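Local coordinates for protein propionate kinase (PDB 3KHY) that probably catalyses the magnesium-dependent transfer of phosphate between ATP and a short-chain carboxylate such as acetate or propionate, reversibly forming the acyl phosphate and ADP, at residues Lys187-Gln192 against Asn364-Ala369; Lys193-Val198 against Lys313-Val318; Ala209-Lys214 against Ile309-Leu314; Phe303-Met308 against Ala339-Met344. All blocks are in the same frame, centred on the assembly; numbering follows the deposited sequence. Where two conformers were deposited one is given.

Contact 1. Residues Lys187-Gln192 against Asn364-Ala369; sequences KILTQQ and NIMVIA
The carboxamide of Asn-364 is the one flat group that touches Leu-189 here: methyl CD2 of Leu-189 lies 3.8 Å from ND2 of Asn-364, obliquely to the amide plane rather than within it. The same ND2 is hydrogen-bonded to the carbonyl oxygen of Asp-315, which helps to orient the amide while its nitrogen rests against the methyl. Everything else in the contact is apolar and centres on Met-366, a selenomethionine. Its chain runs straight from CA to SE and then bends at chi3 (68°), which carries CE toward Ile-188. SE lies against the fork of Leu-189, 3.8 Å from CD1 and 3.9 Å from CD2 of that residue. CE of Met-366 meets two branches of Ile-188, with both CG2 and CD1 at 3.8 Å from it. The two side chains slide past each other in opposite directions. In the actin-like ATPase fold of the acetokinase family, this places the last turn of helix 175-188 and the residue after it against strand 365-367, an outermost strand of the five-stranded sheet within the chain. Met-366 also rests on Ala-316 of the adjacent strand 316-320. Ile-368 makes a looser touch, its CD1 being 4.3 Å from CD1 of Ile-188. Elsewhere its side chain packs on Gln-184 and Ala-185 of the helix and on Val-318, while the carbonyl oxygen of Ile-368 accepts a hydrogen bond from Thr-320 OG1.

Contact 2. Residues Lys193-Val198 against Lys313-Val318; sequences KANVIV and KLDALV
Ile-197 and Val-198 pair in parallel with Leu-317 and Val-318, a buried strand-to-strand contact in the middle of a five-stranded mixed sheet. The short strand axes run 4.7 Å apart at 14° to each other. Ile-197 makes both backbone bonds between them, to the residues on either side of Leu-317: its N donates to Ala-316 O (3.1 Å) and its O accepts from Val-318 N (2.7 Å). Just before the strands, Asp-315 makes a double connection to Asn-195. The backbone N of Asp-315 donates to Asn-195 O, while Asn-195 N donates to OD2 of Asp-315 (2.8 Å) from above the carboxylate plane, 36° out of it. A chi1 of -70° sets CG of Asp-315 anti to its carbonyl carbon, beside its own backbone N. Two waters extend the link: one bridges OD2 to Lys-193 O, the other joins OD1 to Lys-313 O and Asn-195 ND2. OD1 of Asn-195 accepts a hydrogen bond from Asp-212 N. The strand order 3-2-1-4-5, with strands 196-201 and 316-320 as the parallel pair 1 and 4, is that of the ribonuclease H-like sheet in actin-like ATPases, and strand 196-201 runs on into a segment predicted to bind ATP. Side chains alternate between faces. On one, Val-196 sits by Ala-316 and Val-318, and Val-181 of helix 175-188 covers Val-198 and Val-318. On the other, Ile-197 CG2 lies 3.7 Å from Leu-317 CD1, and its CG1 is 3.9 Å from CD1 of Leu-314, whose side chain crosses it at about a right angle. Ala-316 N is buried with no partner in the model.

Contact 3. Residues Ala209-Lys214 against Ile309-Leu314; sequences AVVDGK and IYFNKL
Phe-311 drives the rim of its ring against the backbone of Val-210, and the contact is tightest there: CE1 of Phe-311 lies 3.3 Å from Val-210 O, with the oxygen at the ring edge and in its plane. The slightly positive C-H rim would be expected to suit a carbonyl oxygen. The ring is held on both faces by its own segment. CD1 of Leu-314 sits over the centre of one face, 3.9 Å above the plane, while CB of Tyr-310 lies over the other, offset toward the rim. CG of Phe-311 stands anti to the carbonyl carbon (chi1 -59°), and the end of the side chain comes nearer the strand. Beside it, CB of Ala-209 packs obliquely on the Tyr-310 ring, 3.6 Å from CD2. Ile-309 CG1 lies over the centre of one face of that ring, and the Tyr-310 hydroxyl is hydrogen-bonded to Asp-217. Strands 205-211 and 214-218 form a beta hairpin closed by a type I' turn from Val-211 to Lys-214. The loop after helix 287-307 packs on strand 205-211, the inner strand of that hairpin. Positive phi at Asp-212 and Gly-213 forms that turn. Packing thins toward the turn. Val-211, partly exposed, brings only CG2 into play, at 4.0 Å from CB of Tyr-310 and 3.9 Å from CE1 of Phe-311, and past it Asp-212 is exposed and makes no contact with the loop. Farther back, Ile-309 O accepts a hydrogen bond from Asn-340 ND2 of the second subunit.

Contact 4. Residues Phe303-Met308 against Ala339-Met344; sequences FVASYM and ANLGFM
A Met-aromatic contact between Met-308 and Phe-343 joins the end of helix 287-307 to the loop after helix 328-337. SE of Met-308, a selenomethionine, lies 4.1 Å from CZ of Phe-343 and 5.4 Å from the ring centroid. At 86° off the ring normal, it meets the ring at its edge, and the two side chains reach toward each other tip to tip. With chi2 at -60°, SE folds back from an extended course to meet the rim of Phe-343. Beside this pair Leu-341 sends one branch, CD2, to the helix: it is pressed to 3.5 Å from CB of Ala-305, closer than carbon atoms usually approach, and stands 4.0 Å from CG of Met-308. Leu-341 and Met-308 slide past each other in opposite directions. One turn before Met-308, CG1 of Val-304 comes within 4.2 Å of CZ of Phe-343, obliquely to the ring. No hydrogen bond crosses between the segments. Gly-342, with positive phi (80°), separates in sequence Leu-341 and Phe-343, which both face the helix. Phe-343 also meets the ring of His-363, and Met-308 touches the same residue. On the sheet side, Val-304 and Phe-343 both rest on Leu-317 of strand 316-320, while Met-308 packs on Ile-197 of strand 196-201. Outward lies the second subunit, where Ala-305 packs on Ser-306 of the neighbouring chain and Met-308 on its Leu-341.

Overall arrangement
The four contacts illustrate how chemistry follows position in one sheet-based fold. Contacts 2, 3 and 4 are buried, contact 1 only partly; contact 2 alone is joined across its segments by hydrogen bonds, with waters at its outer end. Contacts 1 and 3 lie to either side of it in strand order, about 13 Å apart between centres, and rely on side-chain packing: contact 1 sets a helix end on one outer strand, and contact 3 sets a loop on the hairpin. Contact 4, also largely apolar, adds a helix over the face carrying Ile-197 and Leu-317. Contacts 2 and 3 share Lys-313 and Leu-314, and contacts 3 and 4 alone touch the second subunit.

Contact 1. Residues Lys187-Gln192 against Asn364-Ala369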
# COMPACT_ATOMS: atom_id res chain seq x y z
N LYS A 187 -26.46 -15.57 -3.76
CA LYS A 187 -27.74 -16.24 -3.50
C LYS A 187 -28.79 -15.28 -2.94
O LYS A 187 -30.00 -15.47 -3.12
CB LYS A 187 -27.57 -17.41 -2.53
CG LYS A 187 -26.72 -18.54 -3.05
CD LYS A 187 -26.73 -19.70 -2.07
CE LYS A 187 -25.51 -20.59 -2.24
NZ LYS A 187 -25.38 -21.57 -1.12
N ILE A 188 -28.34 -14.24 -2.24
CA ILE A 188 -29.24 -13.36 -1.51
C ILE A 188 -29.64 -12.11 -2.30
O ILE A 188 -30.78 -11.67 -2.21
CB ILE A 188 -28.61 -12.94 -0.14
CG1 ILE A 188 -28.27 -14.16 0.71
CG2 ILE A 188 -29.55 -12.02 0.63
CD1 ILE A 188 -27.39 -13.85 1.92
N LEU A 189 -28.70 -11.56 -3.07
CA LEU A 189 -28.83 -10.21 -3.63
C LEU A 189 -29.66 -10.06 -4.91
O LEU A 189 -30.75 -9.49 -4.88
CB LEU A 189 -27.45 -9.60 -3.83
CG LEU A 189 -26.79 -9.03 -2.58
CD1 LEU A 189 -25.30 -8.85 -2.78
CD2 LEU A 189 -27.44 -7.71 -2.20
N THR A 190 -29.11 -10.53 -6.03
CA THR A 190 -29.80 -10.47 -7.31
C THR A 190 -29.74 -11.80 -8.04
O THR A 190 -29.20 -12.78 -7.52
CB THR A 190 -29.18 -9.40 -8.25
OG1 THR A 190 -27.92 -9.87 -8.74
CG2 THR A 190 -29.00 -8.06 -7.52
N GLN A 191 -30.26 -11.81 -9.26
CA GLN A 191 -30.23 -12.99 -10.12
C GLN A 191 -28.82 -13.36 -10.59
O GLN A 191 -28.51 -14.54 -10.78
CB GLN A 191 -31.15 -12.77 -11.32
CG GLN A 191 -31.19 -13.90 -12.33
CD GLN A 191 -32.04 -13.56 -13.54
OE1 GLN A 191 -32.70 -12.52 -13.58
NE2 GLN A 191 -32.03 -14.44 -14.53
N GLN A 192 -27.97 -12.35 -10.77
CA GLN A 192 -26.61 -12.55 -11.30
C GLN A 192 -25.61 -12.89 -10.20
O GLN A 192 -25.97 -12.92 -9.02
CB GLN A 192 -26.15 -11.29 -12.04
CG GLN A 192 -26.97 -10.93 -13.28
CD GLN A 192 -28.36 -10.41 -12.94
OE1 GLN A 192 -29.37 -10.96 -13.39
NE2 GLN A 192 -28.42 -9.34 -12.15
N ASN A 364 -26.12 -1.20 0.28
CA ASN A 364 -26.33 -2.37 1.12
C ASN A 364 -25.08 -2.68 1.91
O ASN A 364 -23.97 -2.63 1.36
CB ASN A 364 -26.69 -3.59 0.29
CG ASN A 364 -28.07 -3.50 -0.31
OD1 ASN A 364 -28.97 -2.91 0.29
ND2 ASN A 364 -28.26 -4.09 -1.50
N ILE A 365 -25.26 -3.03 3.18
CA ILE A 365 -24.17 -3.48 4.03
C ILE A 365 -24.64 -4.78 4.67
O ILE A 365 -25.73 -4.83 5.23
CB ILE A 365 -23.84 -2.45 5.13
CG1 ILE A 365 -23.53 -1.07 4.52
CG2 ILE A 365 -22.66 -2.95 5.99
CD1 ILE A 365 -23.70 0.10 5.48
N MSE A 366 -23.84 -5.83 4.56
CA MSE A 366 -24.28 -7.15 4.96
C MSE A 366 -23.33 -7.78 5.94
O MSE A 366 -22.17 -7.38 6.03
CB MSE A 366 -24.41 -8.08 3.74
CG MSE A 366 -25.29 -7.51 2.64
SE MSE A 366 -25.48 -8.65 1.06
CE MSE A 366 -26.52 -10.12 1.88
N VAL A 367 -23.84 -8.75 6.68
CA VAL A 367 -23.01 -9.64 7.46
C VAL A 367 -23.33 -11.06 7.00
O VAL A 367 -24.48 -11.49 7.06
CB VAL A 367 -23.31 -9.53 8.96
CG1 VAL A 367 -22.45 -10.52 9.72
CG2 VAL A 367 -23.07 -8.11 9.46
N ILE A 368 -22.31 -11.77 6.55
CA ILE A 368 -22.48 -13.14 6.09
C ILE A 368 -21.40 -13.99 6.73
O ILE A 368 -20.22 -13.65 6.68
CB ILE A 368 -22.34 -13.21 4.54
CG1 ILE A 368 -23.42 -12.35 3.88
CG2 ILE A 368 -22.42 -14.67 4.06
CD1 ILE A 368 -23.37 -12.39 2.32
N ALA A 369 -21.80 -15.08 7.37
CA ALA A 369 -20.84 -15.93 8.07
C ALA A 369 -20.01 -16.70 7.05
O ALA A 369 -20.56 -17.26 6.11
CB ALA A 369 -21.57 -16.90 9.00

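Contact 2. Residues Lys193-Val198 against Lys313-Val318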
# COMPACT_ATOMS: atom_id res chain seq x y z
N LYS A 193 -24.36 -13.14 -10.57
CA LYS A 193 -23.29 -13.30 -9.58
C LYS A 193 -23.07 -11.97 -8.86
O LYS A 193 -23.51 -10.92 -9.33
CB LYS A 193 -21.99 -13.78 -10.22
CG LYS A 193 -22.05 -15.20 -10.79
CD LYS A 193 -22.78 -16.14 -9.84
CE LYS A 193 -22.90 -17.55 -10.42
NZ LYS A 193 -23.94 -18.34 -9.69
N ALA A 194 -22.39 -12.01 -7.72
CA ALA A 194 -22.30 -10.84 -6.86
C ALA A 194 -21.34 -9.77 -7.36
O ALA A 194 -20.27 -10.07 -7.91
CB ALA A 194 -21.95 -11.26 -5.43
N ASN A 195 -21.74 -8.51 -7.18
CA ASN A 195 -20.83 -7.39 -7.35
C ASN A 195 -20.65 -6.78 -5.98
O ASN A 195 -21.42 -5.91 -5.56
CB ASN A 195 -21.39 -6.37 -8.33
CG ASN A 195 -21.52 -6.92 -9.73
OD1 ASN A 195 -20.54 -7.34 -10.35
ND2 ASN A 195 -22.74 -6.95 -10.24
N VAL A 196 -19.66 -7.28 -5.25
CA VAL A 196 -19.56 -6.97 -3.84
C VAL A 196 -18.13 -6.70 -3.43
O VAL A 196 -17.17 -7.12 -4.09
CB VAL A 196 -20.14 -8.10 -2.95
CG1 VAL A 196 -21.66 -8.19 -3.10
CG2 VAL A 196 -19.46 -9.45 -3.25
N ILE A 197 -17.99 -5.95 -2.35
CA ILE A 197 -16.72 -5.80 -1.67
C ILE A 197 -16.84 -6.62 -0.40
O ILE A 197 -17.78 -6.42 0.37
CB ILE A 197 -16.45 -4.34 -1.33
CG1 ILE A 197 -16.30 -3.54 -2.62
CG2 ILE A 197 -15.21 -4.21 -0.43
CD1 ILE A 197 -16.35 -2.02 -2.42
N VAL A 198 -15.92 -7.56 -0.20
CA VAL A 198 -15.96 -8.44 0.95
C VAL A 198 -14.81 -8.12 1.89
O VAL A 198 -13.64 -8.17 1.51
CB VAL A 198 -15.89 -9.94 0.54
CG1 VAL A 198 -15.90 -10.85 1.78
CG2 VAL A 198 -17.06 -10.30 -0.41
N LYS A 313 -22.45 -0.36 -10.29
CA LYS A 313 -23.44 -0.49 -9.22
C LYS A 313 -22.93 -1.48 -8.19
O LYS A 313 -22.83 -2.68 -8.47
CB LYS A 313 -24.78 -0.96 -9.79
CG LYS A 313 -25.87 -1.19 -8.74
CD LYS A 313 -27.18 -1.60 -9.42
CE LYS A 313 -28.21 -2.09 -8.41
NZ LYS A 313 -29.36 -2.78 -9.09
N LEU A 314 -22.61 -1.00 -7.00
CA LEU A 314 -22.19 -1.89 -5.92
C LEU A 314 -23.40 -2.60 -5.33
O LEU A 314 -24.33 -1.93 -4.88
CB LEU A 314 -21.47 -1.10 -4.82
CG LEU A 314 -21.07 -1.93 -3.59
CD1 LEU A 314 -19.95 -2.89 -3.96
CD2 LEU A 314 -20.65 -1.03 -2.41
N ASP A 315 -23.40 -3.94 -5.31
CA ASP A 315 -24.52 -4.68 -4.72
C ASP A 315 -24.51 -4.57 -3.20
O ASP A 315 -25.54 -4.31 -2.58
CB ASP A 315 -24.50 -6.16 -5.11
CG ASP A 315 -24.81 -6.39 -6.58
OD1 ASP A 315 -25.50 -5.54 -7.20
OD2 ASP A 315 -24.37 -7.43 -7.10
N ALA A 316 -23.34 -4.81 -2.61
CA ALA A 316 -23.19 -4.72 -1.16
C ALA A 316 -21.74 -4.63 -0.73
O ALA A 316 -20.84 -5.11 -1.44
CB ALA A 316 -23.83 -5.92 -0.49
N LEU A 317 -21.52 -4.03 0.43
CA LEU A 317 -20.29 -4.22 1.18
C LEU A 317 -20.60 -5.35 2.16
O LEU A 317 -21.63 -5.29 2.84
CB LEU A 317 -19.94 -2.95 1.95
CG LEU A 317 -18.83 -3.07 3.00
CD1 LEU A 317 -17.51 -3.53 2.36
CD2 LEU A 317 -18.65 -1.73 3.72
N VAL A 318 -19.75 -6.37 2.22
CA VAL A 318 -20.03 -7.55 3.07
C VAL A 318 -18.95 -7.75 4.14
O VAL A 318 -17.77 -7.84 3.80
CB VAL A 318 -20.12 -8.84 2.24
CG1 VAL A 318 -20.52 -10.01 3.13
CG2 VAL A 318 -21.12 -8.66 1.09
O HOH W 1 -25.32 -8.63 -9.03
O HOH W 2 -24.65 -4.58 -9.45

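Contact 3. Residues Ala209-Lys214 against Ile309-Leu314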
# COMPACT_ATOMS: atom_id res chain seq x y z
N ALA A 209 -12.33 -6.99 -3.92
CA ALA A 209 -13.33 -6.48 -4.84
C ALA A 209 -13.74 -7.61 -5.78
O ALA A 209 -12.93 -8.12 -6.56
CB ALA A 209 -12.77 -5.29 -5.65
N VAL A 210 -15.01 -7.98 -5.72
CA VAL A 210 -15.56 -9.08 -6.52
C VAL A 210 -16.54 -8.53 -7.56
O VAL A 210 -17.55 -7.92 -7.22
CB VAL A 210 -16.26 -10.10 -5.62
CG1 VAL A 210 -16.96 -11.18 -6.47
CG2 VAL A 210 -15.25 -10.73 -4.65
N VAL A 211 -16.21 -8.72 -8.83
CA VAL A 211 -17.04 -8.22 -9.92
C VAL A 211 -17.58 -9.41 -10.71
O VAL A 211 -16.83 -10.29 -11.12
CB VAL A 211 -16.24 -7.28 -10.85
CG1 VAL A 211 -17.09 -6.83 -12.02
CG2 VAL A 211 -15.73 -6.07 -10.06
N ASP A 212 -18.90 -9.44 -10.87
CA ASP A 212 -19.57 -10.59 -11.48
C ASP A 212 -19.03 -11.92 -10.96
O ASP A 212 -18.80 -12.86 -11.73
CB ASP A 212 -19.47 -10.54 -13.01
CG ASP A 212 -20.55 -11.38 -13.70
OD1 ASP A 212 -21.65 -11.53 -13.11
OD2 ASP A 212 -20.32 -11.89 -14.82
N GLY A 213 -18.82 -12.00 -9.65
CA GLY A 213 -18.41 -13.24 -9.02
C GLY A 213 -16.92 -13.53 -9.02
O GLY A 213 -16.49 -14.51 -8.41
N LYS A 214 -16.13 -12.69 -9.70
CA LYS A 214 -14.68 -12.90 -9.80
C LYS A 214 -13.85 -11.82 -9.08
O LYS A 214 -14.15 -10.63 -9.16
CB LYS A 214 -14.26 -12.95 -11.26
CG LYS A 214 -14.88 -14.11 -12.03
CD LYS A 214 -14.47 -14.07 -13.50
CE LYS A 214 -15.02 -15.27 -14.25
NZ LYS A 214 -14.18 -15.61 -15.44
N ILE A 309 -14.01 2.12 -7.39
CA ILE A 309 -13.74 2.31 -8.82
C ILE A 309 -14.22 1.16 -9.70
O ILE A 309 -14.49 1.37 -10.89
CB ILE A 309 -12.24 2.49 -9.14
CG1 ILE A 309 -11.45 1.24 -8.74
CG2 ILE A 309 -11.68 3.74 -8.51
CD1 ILE A 309 -10.03 1.22 -9.31
N TYR A 310 -14.32 -0.04 -9.14
CA TYR A 310 -14.65 -1.22 -9.96
C TYR A 310 -16.14 -1.41 -10.24
O TYR A 310 -16.52 -2.34 -10.96
CB TYR A 310 -14.12 -2.51 -9.33
CG TYR A 310 -12.63 -2.50 -9.12
CD1 TYR A 310 -11.75 -2.47 -10.21
CD2 TYR A 310 -12.08 -2.52 -7.83
CE1 TYR A 310 -10.38 -2.45 -10.03
CE2 TYR A 310 -10.71 -2.49 -7.64
CZ TYR A 310 -9.86 -2.46 -8.74
OH TYR A 310 -8.49 -2.45 -8.56
N PHE A 311 -16.99 -0.55 -9.68
CA PHE A 311 -18.41 -0.84 -9.70
C PHE A 311 -19.26 0.25 -10.33
O PHE A 311 -19.28 1.38 -9.85
CB PHE A 311 -18.92 -1.12 -8.27
CG PHE A 311 -18.22 -2.27 -7.60
CD1 PHE A 311 -18.65 -3.58 -7.82
CD2 PHE A 311 -17.14 -2.05 -6.76
CE1 PHE A 311 -18.01 -4.65 -7.22
CE2 PHE A 311 -16.50 -3.12 -6.14
CZ PHE A 311 -16.94 -4.42 -6.37
N ASN A 312 -19.99 -0.10 -11.39
CA ASN A 312 -21.04 0.77 -11.88
C ASN A 312 -22.13 0.81 -10.82
O ASN A 312 -22.65 1.88 -10.48
CB ASN A 312 -21.61 0.24 -13.19
CG ASN A 312 -22.73 1.11 -13.72
OD1 ASN A 312 -22.53 2.28 -14.03
ND2 ASN A 312 -23.93 0.54 -13.81
N LYS A 313 -22.45 -0.36 -10.29
CA LYS A 313 -23.44 -0.49 -9.22
C LYS A 313 -22.93 -1.48 -8.19
O LYS A 313 -22.83 -2.68 -8.47
CB LYS A 313 -24.78 -0.96 -9.79
CG LYS A 313 -25.87 -1.19 -8.74
CD LYS A 313 -27.18 -1.60 -9.42
CE LYS A 313 -28.21 -2.09 -8.41
NZ LYS A 313 -29.36 -2.78 -9.09
N LEU A 314 -22.61 -1.00 -7.00
CA LEU A 314 -22.19 -1.89 -5.92
C LEU A 314 -23.40 -2.60 -5.33
O LEU A 314 -24.33 -1.93 -4.88
CB LEU A 314 -21.47 -1.10 -4.82
CG LEU A 314 -21.07 -1.93 -3.59
CD1 LEU A 314 -19.95 -2.89 -3.96
CD2 LEU A 314 -20.65 -1.03 -2.41

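Contact 4. Residues Phe303-Met308 against Ala339-Met344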
# COMPACT_ATOMS: atom_id res chain seq x y z
N PHE A 303 -9.66 1.17 1.93
CA PHE A 303 -9.69 0.12 0.92
C PHE A 303 -11.08 0.02 0.28
O PHE A 303 -11.20 -0.12 -0.92
CB PHE A 303 -9.27 -1.24 1.50
CG PHE A 303 -7.78 -1.51 1.40
CD1 PHE A 303 -7.25 -2.18 0.30
CD2 PHE A 303 -6.91 -1.07 2.39
CE1 PHE A 303 -5.88 -2.40 0.20
CE2 PHE A 303 -5.55 -1.30 2.31
CZ PHE A 303 -5.04 -1.98 1.21
N VAL A 304 -12.13 0.06 1.10
CA VAL A 304 -13.48 0.04 0.57
C VAL A 304 -13.63 1.18 -0.43
O VAL A 304 -14.08 0.96 -1.56
CB VAL A 304 -14.52 0.24 1.67
CG1 VAL A 304 -15.90 0.45 1.05
CG2 VAL A 304 -14.52 -0.96 2.62
N ALA A 305 -13.27 2.38 -0.02
CA ALA A 305 -13.36 3.55 -0.91
C ALA A 305 -12.58 3.35 -2.20
O ALA A 305 -13.06 3.69 -3.30
CB ALA A 305 -12.87 4.81 -0.19
N SER A 306 -11.37 2.78 -2.09
CA SER A 306 -10.52 2.60 -3.27
C SER A 306 -11.12 1.59 -4.23
O SER A 306 -10.95 1.70 -5.44
CB SER A 306 -9.10 2.16 -2.88
OG SER A 306 -8.99 0.76 -2.77
N TYR A 307 -11.83 0.61 -3.69
CA TYR A 307 -12.48 -0.41 -4.53
C TYR A 307 -13.77 0.04 -5.21
O TYR A 307 -14.29 -0.64 -6.10
CB TYR A 307 -12.74 -1.69 -3.72
CG TYR A 307 -11.47 -2.46 -3.36
CD1 TYR A 307 -10.21 -2.02 -3.76
CD2 TYR A 307 -11.54 -3.62 -2.60
CE1 TYR A 307 -9.04 -2.73 -3.42
CE2 TYR A 307 -10.40 -4.33 -2.25
CZ TYR A 307 -9.16 -3.89 -2.66
OH TYR A 307 -8.05 -4.63 -2.29
N MSE A 308 -14.31 1.18 -4.80
CA MSE A 308 -15.50 1.71 -5.46
C MSE A 308 -15.27 1.92 -6.97
O MSE A 308 -16.21 1.89 -7.75
CB MSE A 308 -15.96 3.02 -4.81
CG MSE A 308 -16.36 2.86 -3.35
SE MSE A 308 -17.84 1.57 -3.12
CE MSE A 308 -19.31 2.75 -3.69
N ALA A 339 -19.14 7.54 5.66
CA ALA A 339 -20.32 8.41 5.53
C ALA A 339 -20.34 9.19 4.21
O ALA A 339 -21.39 9.30 3.58
CB ALA A 339 -20.41 9.36 6.73
N ASN A 340 -19.20 9.73 3.79
CA ASN A 340 -19.19 10.56 2.58
C ASN A 340 -19.39 9.77 1.29
O ASN A 340 -19.56 10.35 0.21
CB ASN A 340 -17.91 11.40 2.49
CG ASN A 340 -17.81 12.42 3.61
OD1 ASN A 340 -18.81 13.04 3.99
ND2 ASN A 340 -16.60 12.61 4.13
N LEU A 341 -19.37 8.44 1.40
CA LEU A 341 -19.55 7.59 0.24
C LEU A 341 -20.94 6.93 0.18
O LEU A 341 -21.14 5.99 -0.57
CB LEU A 341 -18.49 6.48 0.20
CG LEU A 341 -17.13 6.80 -0.42
CD1 LEU A 341 -16.47 7.95 0.29
CD2 LEU A 341 -16.23 5.57 -0.38
N GLY A 342 -21.88 7.42 0.98
CA GLY A 342 -23.23 6.91 0.92
C GLY A 342 -23.47 5.59 1.64
O GLY A 342 -24.33 4.81 1.23
N PHE A 343 -22.71 5.34 2.71
CA PHE A 343 -22.95 4.20 3.60
C PHE A 343 -23.50 4.70 4.92
O PHE A 343 -22.98 5.66 5.50
CB PHE A 343 -21.64 3.42 3.88
CG PHE A 343 -21.06 2.74 2.66
CD1 PHE A 343 -20.18 3.41 1.83
CD2 PHE A 343 -21.38 1.42 2.37
CE1 PHE A 343 -19.63 2.79 0.71
CE2 PHE A 343 -20.85 0.79 1.25
CZ PHE A 343 -19.97 1.48 0.42
N MSE A 344 -24.54 4.04 5.42
CA MSE A 344 -25.14 4.40 6.71
C MSE A 344 -25.65 3.15 7.37
O MSE A 344 -26.35 2.35 6.74
CB MSE A 344 -26.32 5.34 6.51
CG MSE A 344 -25.96 6.64 5.79
SE MSE A 344 -24.97 7.84 6.98
CE MSE A 344 -26.10 7.69 8.57